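Local coordinates for phosphotriesterase homology protein (Escherichia coli, PDB 1BF6) that hydrolyses phosphorylated glyceryl acetates and aromatic acetates and propionates, using two zinc ions per subunit, at residues 30-43 and 63-75. Residues are numbered along the deposited sequence; the frame is centred on the assembly and turned at random.
Sequences DQYAFICQEMNDLM and QFMLDVMRETGIN
In the TIM barrel of the phosphotriesterase family, helices 32-43 and 63-72 are successive outer helices, joined through strand 47-52, and they meet through Tyr32, Phe64, Val68 and Thr72. Their N-to-C directions diverge by 49° and their axes approach to 9.7 Å, with Cys36 facing Val68 at the middle. Tyr32 is a knob set among Phe64, Asp67, Val68 and Glu71. Its CG lies anti to the backbone N (chi1 -171°), which carries the ring over to helix 63-72, alongside Phe64 and Val68. One edge of the Tyr32 ring points at a face of the Phe64 ring in a T-shaped stack, centroids 5.4 Å apart; Phe64 also makes an edge-to-face pair with His15, beyond the two helices. Tyr32 OH lies 3.2 Å from Asp67 O, at best a weak bond, and 2.7 Å from a water that donates to Glu71 OE1. Cys36 SG sits over a face of the same ring, offset toward its rim. With an alanine in place of Tyr32, the Phe64 face would probably lose its edge partner and the water bound to Glu71 OE1 its second mate, the phenol oxygen. Deeper in, Val68 is the reciprocal knob among Tyr32, Ile35, Cys36 and Met39: Val68 CG2 reaches Ile35 CG2 at 3.8 Å, while CG1 meets Met39 CG. Past the helix end, Ile74 turns back toward the first helix, where CD1 packs on Met39 SD and CB lies beside Met43 SD. Gly73, with positive phi, makes the exit from the helix. Thr72 OG1 donates to Val68 O (2.8 Å), which also accepts from Thr72 N, and Thr72 CG2, the methyl, faces the first helix and lies 3.3 Å from Cys36 O, with Asn40 ND2 beside it.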
loop_
_atom_site.group_PDB
_atom_site.type_symbol
_atom_site.label_atom_id
_atom_site.label_comp_id
_atom_site.label_asym_id
_atom_site.label_seq_id
_atom_site.Cartn_x
_atom_site.Cartn_y
_atom_site.Cartn_z
ATOM N N ASP A 30 -2.338 16.972 2.318
ATOM C CA ASP A 30 -1.846 17.346 3.639
ATOM C C ASP A 30 -2.853 18.150 4.467
ATOM O O ASP A 30 -2.461 18.909 5.355
ATOM C CB ASP A 30 -0.552 18.167 3.491
ATOM C CG ASP A 30 -0.781 19.547 2.844
ATOM O OD1 ASP A 30 -1.848 19.786 2.226
ATOM O OD2 ASP A 30 0.123 20.405 2.959
ATOM N N GLN A 31 -4.141 17.996 4.172
ATOM C CA GLN A 31 -5.175 18.733 4.893
ATOM C C GLN A 31 -5.542 18.005 6.174
ATOM O O GLN A 31 -6.418 17.141 6.202
ATOM C CB GLN A 31 -6.374 18.958 3.984
ATOM C CG GLN A 31 -5.981 19.689 2.698
ATOM C CD GLN A 31 -7.161 20.038 1.817
ATOM O OE1 GLN A 31 -7.751 19.171 1.182
ATOM N NE2 GLN A 31 -7.494 21.325 1.754
ATOM N N TYR A 32 -4.844 18.387 7.233
ATOM C CA TYR A 32 -4.978 17.788 8.541
ATOM C C TYR A 32 -6.377 17.537 9.092
ATOM O O TYR A 32 -6.711 16.394 9.412
ATOM C CB TYR A 32 -4.160 18.578 9.555
ATOM C CG TYR A 32 -4.068 17.893 10.894
ATOM C CD1 TYR A 32 -3.405 16.669 11.029
ATOM C CD2 TYR A 32 -4.644 18.464 12.027
ATOM C CE1 TYR A 32 -3.322 16.035 12.261
ATOM C CE2 TYR A 32 -4.565 17.843 13.262
ATOM C CZ TYR A 32 -3.901 16.628 13.374
ATOM O OH TYR A 32 -3.805 16.031 14.606
ATOM N N ALA A 33 -7.163 18.599 9.264
ATOM C CA ALA A 33 -8.516 18.462 9.804
ATOM C C ALA A 33 -9.341 17.452 9.008
ATOM O O ALA A 33 -9.945 16.547 9.588
ATOM C CB ALA A 33 -9.216 19.823 9.849
ATOM N N PHE A 34 -9.323 17.579 7.686
ATOM C CA PHE A 34 -10.064 16.670 6.818
ATOM C C PHE A 34 -9.596 15.228 6.962
ATOM O O PHE A 34 -10.418 14.312 7.004
ATOM C CB PHE A 34 -9.925 17.075 5.355
ATOM C CG PHE A 34 -10.548 18.396 5.023
ATOM C CD1 PHE A 34 -11.416 19.018 5.906
ATOM C CD2 PHE A 34 -10.273 19.007 3.805
ATOM C CE1 PHE A 34 -12.003 20.226 5.582
ATOM C CE2 PHE A 34 -10.855 20.220 3.468
ATOM C CZ PHE A 34 -11.721 20.827 4.360
ATOM N N ILE A 35 -8.279 15.021 7.002
ATOM C CA ILE A 35 -7.735 13.669 7.127
ATOM C C ILE A 35 -8.105 13.056 8.476
ATOM O O ILE A 35 -8.475 11.888 8.530
ATOM C CB ILE A 35 -6.198 13.603 6.796
ATOM C CG1 ILE A 35 -6.053 13.125 5.323
ATOM C CG2 ILE A 35 -5.483 12.613 7.719
ATOM C CD1 ILE A 35 -7.240 12.316 4.732
ATOM N N CYS A 36 -8.065 13.850 9.544
ATOM C CA CYS A 36 -8.464 13.377 10.871
ATOM C C CYS A 36 -9.951 12.980 10.871
ATOM O O CYS A 36 -10.328 11.974 11.467
ATOM C CB CYS A 36 -8.239 14.453 11.930
ATOM S SG CYS A 36 -6.522 14.661 12.438
ATOM N N GLN A 37 -10.794 13.768 10.202
ATOM C CA GLN A 37 -12.227 13.466 10.137
ATOM C C GLN A 37 -12.451 12.146 9.396
ATOM O O GLN A 37 -13.285 11.330 9.811
ATOM C CB GLN A 37 -12.992 14.610 9.455
ATOM C CG GLN A 37 -13.101 15.880 10.313
ATOM C CD GLN A 37 -13.286 17.167 9.492
ATOM O OE1 GLN A 37 -13.818 17.155 8.372
ATOM N NE2 GLN A 37 -12.832 18.284 10.053
ATOM N N GLU A 38 -11.681 11.922 8.330
ATOM C CA GLU A 38 -11.778 10.692 7.548
ATOM C C GLU A 38 -11.361 9.479 8.384
ATOM O O GLU A 38 -11.906 8.391 8.219
ATOM C CB GLU A 38 -10.897 10.779 6.304
ATOM C CG GLU A 38 -11.313 11.870 5.308
ATOM C CD GLU A 38 -12.318 11.400 4.262
ATOM O OE1 GLU A 38 -12.669 10.199 4.222
ATOM O OE2 GLU A 38 -12.743 12.244 3.444
ATOM N N MET A 39 -10.387 9.663 9.274
ATOM C CA MET A 39 -9.928 8.555 10.116
ATOM C C MET A 39 -10.995 8.237 11.155
ATOM O O MET A 39 -11.214 7.075 11.469
ATOM C CB MET A 39 -8.571 8.863 10.771
ATOM C CG MET A 39 -7.408 9.016 9.774
ATOM S SD MET A 39 -7.117 7.620 8.664
ATOM C CE MET A 39 -7.727 8.275 7.062
ATOM N N ASN A 40 -11.682 9.262 11.657
ATOM C CA ASN A 40 -12.764 9.055 12.619
ATOM C C ASN A 40 -13.902 8.280 11.946
ATOM O O ASN A 40 -14.507 7.399 12.560
ATOM C CB ASN A 40 -13.288 10.387 13.164
ATOM C CG ASN A 40 -12.324 11.048 14.132
ATOM O OD1 ASN A 40 -12.361 12.265 14.327
ATOM N ND2 ASN A 40 -11.479 10.253 14.764
ATOM N N ASP A 41 -14.173 8.589 10.675
ATOM C CA ASP A 41 -15.220 7.895 9.915
ATOM C C ASP A 41 -14.830 6.422 9.747
ATOM O O ASP A 41 -15.670 5.525 9.840
ATOM C CB ASP A 41 -15.400 8.521 8.522
ATOM C CG ASP A 41 -15.926 9.957 8.566
ATOM O OD1 ASP A 41 -16.223 10.481 9.664
ATOM O OD2 ASP A 41 -16.024 10.566 7.479
ATOM N N LEU A 42 -13.552 6.184 9.465
ATOM C CA LEU A 42 -13.061 4.823 9.309
ATOM C C LEU A 42 -13.236 4.044 10.619
ATOM O O LEU A 42 -13.652 2.886 10.601
ATOM C CB LEU A 42 -11.580 4.820 8.908
ATOM C CG LEU A 42 -11.194 5.148 7.466
ATOM C CD1 LEU A 42 -9.664 5.086 7.345
ATOM C CD2 LEU A 42 -11.849 4.183 6.495
ATOM N N MET A 43 -12.926 4.695 11.735
ATOM C CA MET A 43 -13.020 4.094 13.069
ATOM C C MET A 43 -14.446 3.605 13.363
ATOM O O MET A 43 -14.631 2.537 13.949
ATOM C CB MET A 43 -12.592 5.110 14.147
ATOM C CG MET A 43 -11.123 5.567 14.115
ATOM S SD MET A 43 -10.003 4.377 14.837
ATOM C CE MET A 43 -10.125 4.791 16.550
ATOM N N GLN A 63 5.583 13.444 11.587
ATOM C CA GLN A 63 4.899 14.193 12.634
ATOM C C GLN A 63 3.392 14.267 12.384
ATOM O O GLN A 63 2.590 14.079 13.301
ATOM C CB GLN A 63 5.486 15.595 12.777
ATOM C CG GLN A 63 5.040 16.283 14.037
ATOM C CD GLN A 63 5.397 15.493 15.279
ATOM O OE1 GLN A 63 6.572 15.234 15.542
ATOM N NE2 GLN A 63 4.389 15.088 16.039
ATOM N N PHE A 64 3.031 14.486 11.123
ATOM C CA PHE A 64 1.638 14.573 10.693
ATOM C C PHE A 64 0.927 13.270 11.024
ATOM O O PHE A 64 -0.220 13.279 11.483
ATOM C CB PHE A 64 1.608 14.804 9.183
ATOM C CG PHE A 64 0.238 15.076 8.624
ATOM C CD1 PHE A 64 -0.635 14.031 8.332
ATOM C CD2 PHE A 64 -0.149 16.380 8.320
ATOM C CE1 PHE A 64 -1.872 14.283 7.739
ATOM C CE2 PHE A 64 -1.379 16.642 7.728
ATOM C CZ PHE A 64 -2.236 15.597 7.438
ATOM N N MET A 65 1.608 12.150 10.768
ATOM C CA MET A 65 1.043 10.829 11.047
ATOM C C MET A 65 0.928 10.585 12.554
ATOM O O MET A 65 -0.061 10.011 13.018
ATOM C CB MET A 65 1.864 9.730 10.361
ATOM C CG MET A 65 1.878 9.849 8.831
ATOM S SD MET A 65 2.599 8.456 7.950
ATOM C CE MET A 65 4.366 8.772 8.199
ATOM N N LEU A 66 1.928 11.038 13.314
ATOM C CA LEU A 66 1.919 10.893 14.771
ATOM C C LEU A 66 0.743 11.684 15.340
ATOM O O LEU A 66 0.074 11.239 16.283
ATOM C CB LEU A 66 3.213 11.444 15.385
ATOM C CG LEU A 66 4.488 10.595 15.291
ATOM C CD1 LEU A 66 5.677 11.418 15.781
ATOM C CD2 LEU A 66 4.326 9.315 16.119
ATOM N N ASP A 67 0.521 12.868 14.768
ATOM C CA ASP A 67 -0.558 13.751 15.193
ATOM C C ASP A 67 -1.926 13.157 14.877
ATOM O O ASP A 67 -2.825 13.219 15.716
ATOM C CB ASP A 67 -0.421 15.134 14.546
ATOM C CG ASP A 67 0.775 15.917 15.068
ATOM O OD1 ASP A 67 1.382 15.515 16.084
ATOM O OD2 ASP A 67 1.111 16.944 14.453
ATOM N N VAL A 68 -2.081 12.597 13.673
ATOM C CA VAL A 68 -3.345 11.978 13.272
ATOM C C VAL A 68 -3.689 10.866 14.264
ATOM O O VAL A 68 -4.820 10.786 14.727
ATOM C CB VAL A 68 -3.290 11.414 11.824
ATOM C CG1 VAL A 68 -4.464 10.481 11.567
ATOM C CG2 VAL A 68 -3.327 12.552 10.816
ATOM N N MET A 69 -2.701 10.040 14.612
ATOM C CA MET A 69 -2.900 8.947 15.572
ATOM C C MET A 69 -3.318 9.459 16.954
ATOM O O MET A 69 -4.195 8.889 17.611
ATOM C CB MET A 69 -1.620 8.118 15.724
ATOM C CG MET A 69 -1.249 7.275 14.521
ATOM S SD MET A 69 -0.037 5.970 14.963
ATOM C CE MET A 69 1.498 6.831 14.633
ATOM N N ARG A 70 -2.649 10.510 17.405
ATOM C CA ARG A 70 -2.918 11.126 18.697
ATOM C C ARG A 70 -4.365 11.644 18.762
ATOM O O ARG A 70 -5.093 11.395 19.725
ATOM C CB ARG A 70 -1.927 12.274 18.896
ATOM C CG ARG A 70 -2.148 13.141 20.109
ATOM C CD ARG A 70 -1.294 12.699 21.276
ATOM N NE ARG A 70 -1.315 13.697 22.342
ATOM C CZ ARG A 70 -1.010 13.449 23.615
ATOM N NH1 ARG A 70 -0.650 12.225 23.998
ATOM N NH2 ARG A 70 -1.097 14.423 24.517
ATOM N N GLU A 71 -4.786 12.305 17.694
ATOM C CA GLU A 71 -6.117 12.894 17.593
ATOM C C GLU A 71 -7.267 11.898 17.472
ATOM O O GLU A 71 -8.247 11.996 18.199
ATOM C CB GLU A 71 -6.139 13.850 16.390
ATOM C CG GLU A 71 -7.492 14.493 16.056
ATOM C CD GLU A 71 -8.026 15.392 17.159
ATOM O OE1 GLU A 71 -7.230 16.157 17.750
ATOM O OE2 GLU A 71 -9.249 15.333 17.432
ATOM N N THR A 72 -7.118 10.923 16.580
ATOM C CA THR A 72 -8.165 9.942 16.289
ATOM C C THR A 72 -8.058 8.547 16.926
ATOM O O THR A 72 -9.048 7.813 16.981
ATOM C CB THR A 72 -8.275 9.751 14.772
ATOM O OG1 THR A 72 -7.080 9.128 14.278
ATOM C CG2 THR A 72 -8.429 11.093 14.079
ATOM N N GLY A 73 -6.865 8.159 17.370
ATOM C CA GLY A 73 -6.709 6.841 17.960
ATOM C C GLY A 73 -6.473 5.753 16.925
ATOM O O GLY A 73 -6.297 4.582 17.271
ATOM N N ILE A 74 -6.487 6.115 15.645
ATOM C CA ILE A 74 -6.243 5.116 14.622
ATOM C C ILE A 74 -4.741 4.789 14.652
ATOM O O ILE A 74 -3.943 5.570 15.174
ATOM C CB ILE A 74 -6.688 5.593 13.219
ATOM C CG1 ILE A 74 -6.957 4.370 12.330
ATOM C CG2 ILE A 74 -5.658 6.564 12.620
ATOM C CD1 ILE A 74 -7.671 4.668 11.049
ATOM N N ASN A 75 -4.387 3.584 14.214
ATOM C CA ASN A 75 -2.984 3.180 14.185
ATOM C C ASN A 75 -2.443 3.299 12.767
ATOM O O ASN A 75 -3.010 2.753 11.822
ATOM C CB ASN A 75 -2.799 1.748 14.693
ATOM C CG ASN A 75 -1.331 1.337 14.729
ATOM O OD1 ASN A 75 -0.917 0.388 14.057
ATOM N ND2 ASN A 75 -0.536 2.065 15.512
HETATM O O HOH W 1 -5.061 17.287 16.672
#